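Local atomic coordinates of DUF596 domain-containing protein (PDB entry 2O5H), a protein that is of unknown function but belongs to a conserved bacterial DUF596 family and has an alpha-beta fold. Residues A[50-53]-A[54-58]. Residues are numbered along the deposited sequence; the frame is centred on the assembly and turned at random.
Sequences EKTE and AFFIL
Successive turns of helix 48-64 meet here, in a buried part of the chain, and T52 with F56 gives a worked example of side-chain packing at i to i+4 spacing. Four consecutive backbone bonds of the alpha-helical pattern carry the chain from 50-53 into 54-58. A54 N donates to E50 O, F56 N to T52 O and I57 N to E53 O, while the shortest runs from F55 N to K51 O at 2.8 Å, with an N-H...O angle of 169°.

On this frame T52 and F56 lie side by side and point the same way. The T52 methyl stands anti to the backbone N, which carries it forward along the helix until CG2 lies 3.6 Å from F56 CE2. The F56 ring leans back over the preceding turn, CG anti to its own carbonyl carbon (chi1 -77°), and CD2 comes within 3.2 Å of T52 O, which meets the ring obliquely. That carbonyl thus accepts the F56 N-H and also packs against the same residue's ring. One residue further on, I57 makes the same kind of contact with aliphatic atoms: CG1 lies 3.3 Å from E53 O, and CD1 follows alongside at 3.5 Å. The T52 hydroxyl bonds back to F48 O.

The charged ends of E53 and K51 pair with residues outside the helix: E53 forms a salt bridge with R89, whereas K51 reaches E96. Helix 48-64 is packed on several sides, with E53 and I57 against helix 3-16, F55 against L37 and W38 of helix 34-41, L58 against helix 20-30, and F56 against F88 and R89 of helix 81-91, where W92 just beyond meets the rings of both F55 and F56.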
ATOM      1  N   GLU A  50     -14.924   8.433   7.936  1.00 31.37           N
ATOM      2  CA  GLU A  50     -13.762   9.157   8.441  1.00 31.87           C
ATOM      3  C   GLU A  50     -12.459   8.754   7.737  1.00 33.07           C
ATOM      4  O   GLU A  50     -11.633   9.616   7.443  1.00 34.18           O
ATOM      5  CB  GLU A  50     -13.631   9.011   9.945  1.00 33.18           C
ATOM      6  CG  GLU A  50     -14.789   9.664  10.648  1.00 35.59           C
ATOM      7  CD  GLU A  50     -14.548   9.838  12.130  1.00 41.19           C
ATOM      8  OE1 GLU A  50     -13.758   9.069  12.707  1.00 45.69           O
ATOM      9  OE2 GLU A  50     -15.180  10.723  12.719  1.00 43.25           O
ATOM     10  N   LYS A  51     -12.279   7.459   7.476  1.00 31.32           N
ATOM     11  CA  LYS A  51     -11.107   6.980   6.739  1.00 33.30           C
ATOM     12  C   LYS A  51     -11.086   7.550   5.321  1.00 32.36           C
ATOM     13  O   LYS A  51     -10.051   8.023   4.856  1.00 33.27           O
ATOM     14  CB  LYS A  51     -11.061   5.449   6.722  1.00 32.11           C
ATOM     15  CG  LYS A  51     -10.528   4.843   8.019  1.00 34.39           C
ATOM     16  CD  LYS A  51     -10.450   3.334   7.913  1.00 32.66           C
ATOM     17  CE  LYS A  51     -11.871   2.778   8.182  1.00 36.30           C
ATOM     18  NZ  LYS A  51     -11.907   1.406   8.656  1.00 40.55           N
ATOM     19  N   THR A  52     -12.235   7.513   4.659  1.00 33.03           N
ATOM     20  CA  THR A  52     -12.389   8.063   3.286  1.00 32.81           C
ATOM     21  C   THR A  52     -12.011   9.570   3.270  1.00 33.04           C
ATOM     22  O   THR A  52     -11.322  10.039   2.383  1.00 33.16           O
ATOM     23  CB  THR A  52     -13.847   7.880   2.776  1.00 32.33           C
ATOM     24  OG1 THR A  52     -14.133   6.481   2.612  1.00 33.61           O
ATOM     25  CG2 THR A  52     -14.039   8.570   1.418  1.00 32.71           C
ATOM     26  N   GLU A  53     -12.461  10.319   4.257  1.00 32.20           N
ATOM     27  CA  GLU A  53     -12.080  11.750   4.357  1.00 32.93           C
ATOM     28  C   GLU A  53     -10.566  11.952   4.555  1.00 32.71           C
ATOM     29  O   GLU A  53      -9.976  12.821   3.944  1.00 32.31           O
ATOM     30  CB  GLU A  53     -12.836  12.452   5.493  1.00 32.97           C
ATOM     31  CG  GLU A  53     -14.353  12.625   5.210  1.00 38.84           C
ATOM     32  CD  GLU A  53     -14.652  13.175   3.813  1.00 44.60           C
ATOM     33  OE1 GLU A  53     -14.098  14.258   3.456  1.00 45.75           O
ATOM     34  OE2 GLU A  53     -15.461  12.521   3.086  1.00 47.90           O
ATOM     35  N   ALA A  54      -9.961  11.128   5.395  1.00 32.44           N
ATOM     36  CA  ALA A  54      -8.514  11.119   5.612  1.00 32.47           C
ATOM     37  C   ALA A  54      -7.774  10.776   4.316  1.00 32.87           C
ATOM     38  O   ALA A  54      -6.793  11.475   3.917  1.00 33.83           O
ATOM     39  CB  ALA A  54      -8.175  10.115   6.679  1.00 31.43           C
ATOM     40  N   PHE A  55      -8.237   9.720   3.652  1.00 32.26           N
ATOM     41  CA  PHE A  55      -7.652   9.377   2.388  1.00 32.80           C
ATOM     42  C   PHE A  55      -7.611  10.570   1.422  1.00 32.35           C
ATOM     43  O   PHE A  55      -6.569  10.850   0.832  1.00 33.19           O
ATOM     44  CB  PHE A  55      -8.344   8.165   1.753  1.00 32.23           C
ATOM     45  CG  PHE A  55      -7.868   7.880   0.341  1.00 33.88           C
ATOM     46  CD1 PHE A  55      -6.800   7.006   0.114  1.00 36.06           C
ATOM     47  CD2 PHE A  55      -8.505   8.488  -0.765  1.00 33.80           C
ATOM     48  CE1 PHE A  55      -6.363   6.726  -1.187  1.00 34.20           C
ATOM     49  CE2 PHE A  55      -8.062   8.229  -2.062  1.00 33.01           C
ATOM     50  CZ  PHE A  55      -6.999   7.356  -2.271  1.00 34.69           C
ATOM     51  N   PHE A  56      -8.735  11.258   1.241  1.00 32.49           N
ATOM     52  CA  PHE A  56      -8.794  12.362   0.286  1.00 32.58           C
ATOM     53  C   PHE A  56      -7.965  13.560   0.698  1.00 32.99           C
ATOM     54  O   PHE A  56      -7.467  14.283  -0.165  1.00 33.01           O
ATOM     55  CB  PHE A  56     -10.260  12.745  -0.042  1.00 33.48           C
ATOM     56  CG  PHE A  56     -10.904  11.785  -0.994  1.00 36.00           C
ATOM     57  CD1 PHE A  56     -10.378  11.630  -2.294  1.00 36.14           C
ATOM     58  CD2 PHE A  56     -11.961  10.978  -0.599  1.00 33.52           C
ATOM     59  CE1 PHE A  56     -10.934  10.719  -3.177  1.00 39.25           C
ATOM     60  CE2 PHE A  56     -12.544  10.034  -1.529  1.00 35.99           C
ATOM     61  CZ  PHE A  56     -12.036   9.928  -2.799  1.00 36.23           C
ATOM     62  N   ILE A  57      -7.792  13.792   2.000  1.00 33.72           N
ATOM     63  CA  ILE A  57      -6.930  14.912   2.421  1.00 33.72           C
ATOM     64  C   ILE A  57      -5.474  14.592   2.036  1.00 33.15           C
ATOM     65  O   ILE A  57      -4.741  15.446   1.545  1.00 32.41           O
ATOM     66  CB  ILE A  57      -7.002  15.185   3.942  1.00 33.75           C
ATOM     67  CG1 ILE A  57      -8.401  15.684   4.321  1.00 36.56           C
ATOM     68  CG2 ILE A  57      -5.917  16.233   4.398  1.00 35.45           C
ATOM     69  CD1 ILE A  57      -8.714  15.491   5.786  1.00 34.67           C
ATOM     70  N   LEU A  58      -5.071  13.343   2.251  1.00 32.42           N
ATOM     71  CA  LEU A  58      -3.697  12.949   2.004  1.00 31.68           C
ATOM     72  C   LEU A  58      -3.448  12.962   0.489  1.00 32.87           C
ATOM     73  O   LEU A  58      -2.462  13.513   0.019  1.00 32.29           O
ATOM     74  CB  LEU A  58      -3.428  11.550   2.586  1.00 32.85           C
ATOM     75  CG  LEU A  58      -2.059  10.860   2.302  1.00 31.98           C
ATOM     76  CD1 LEU A  58      -0.858  11.716   2.832  1.00 31.83           C
ATOM     77  CD2 LEU A  58      -2.084   9.480   2.949  1.00 29.66           C
TER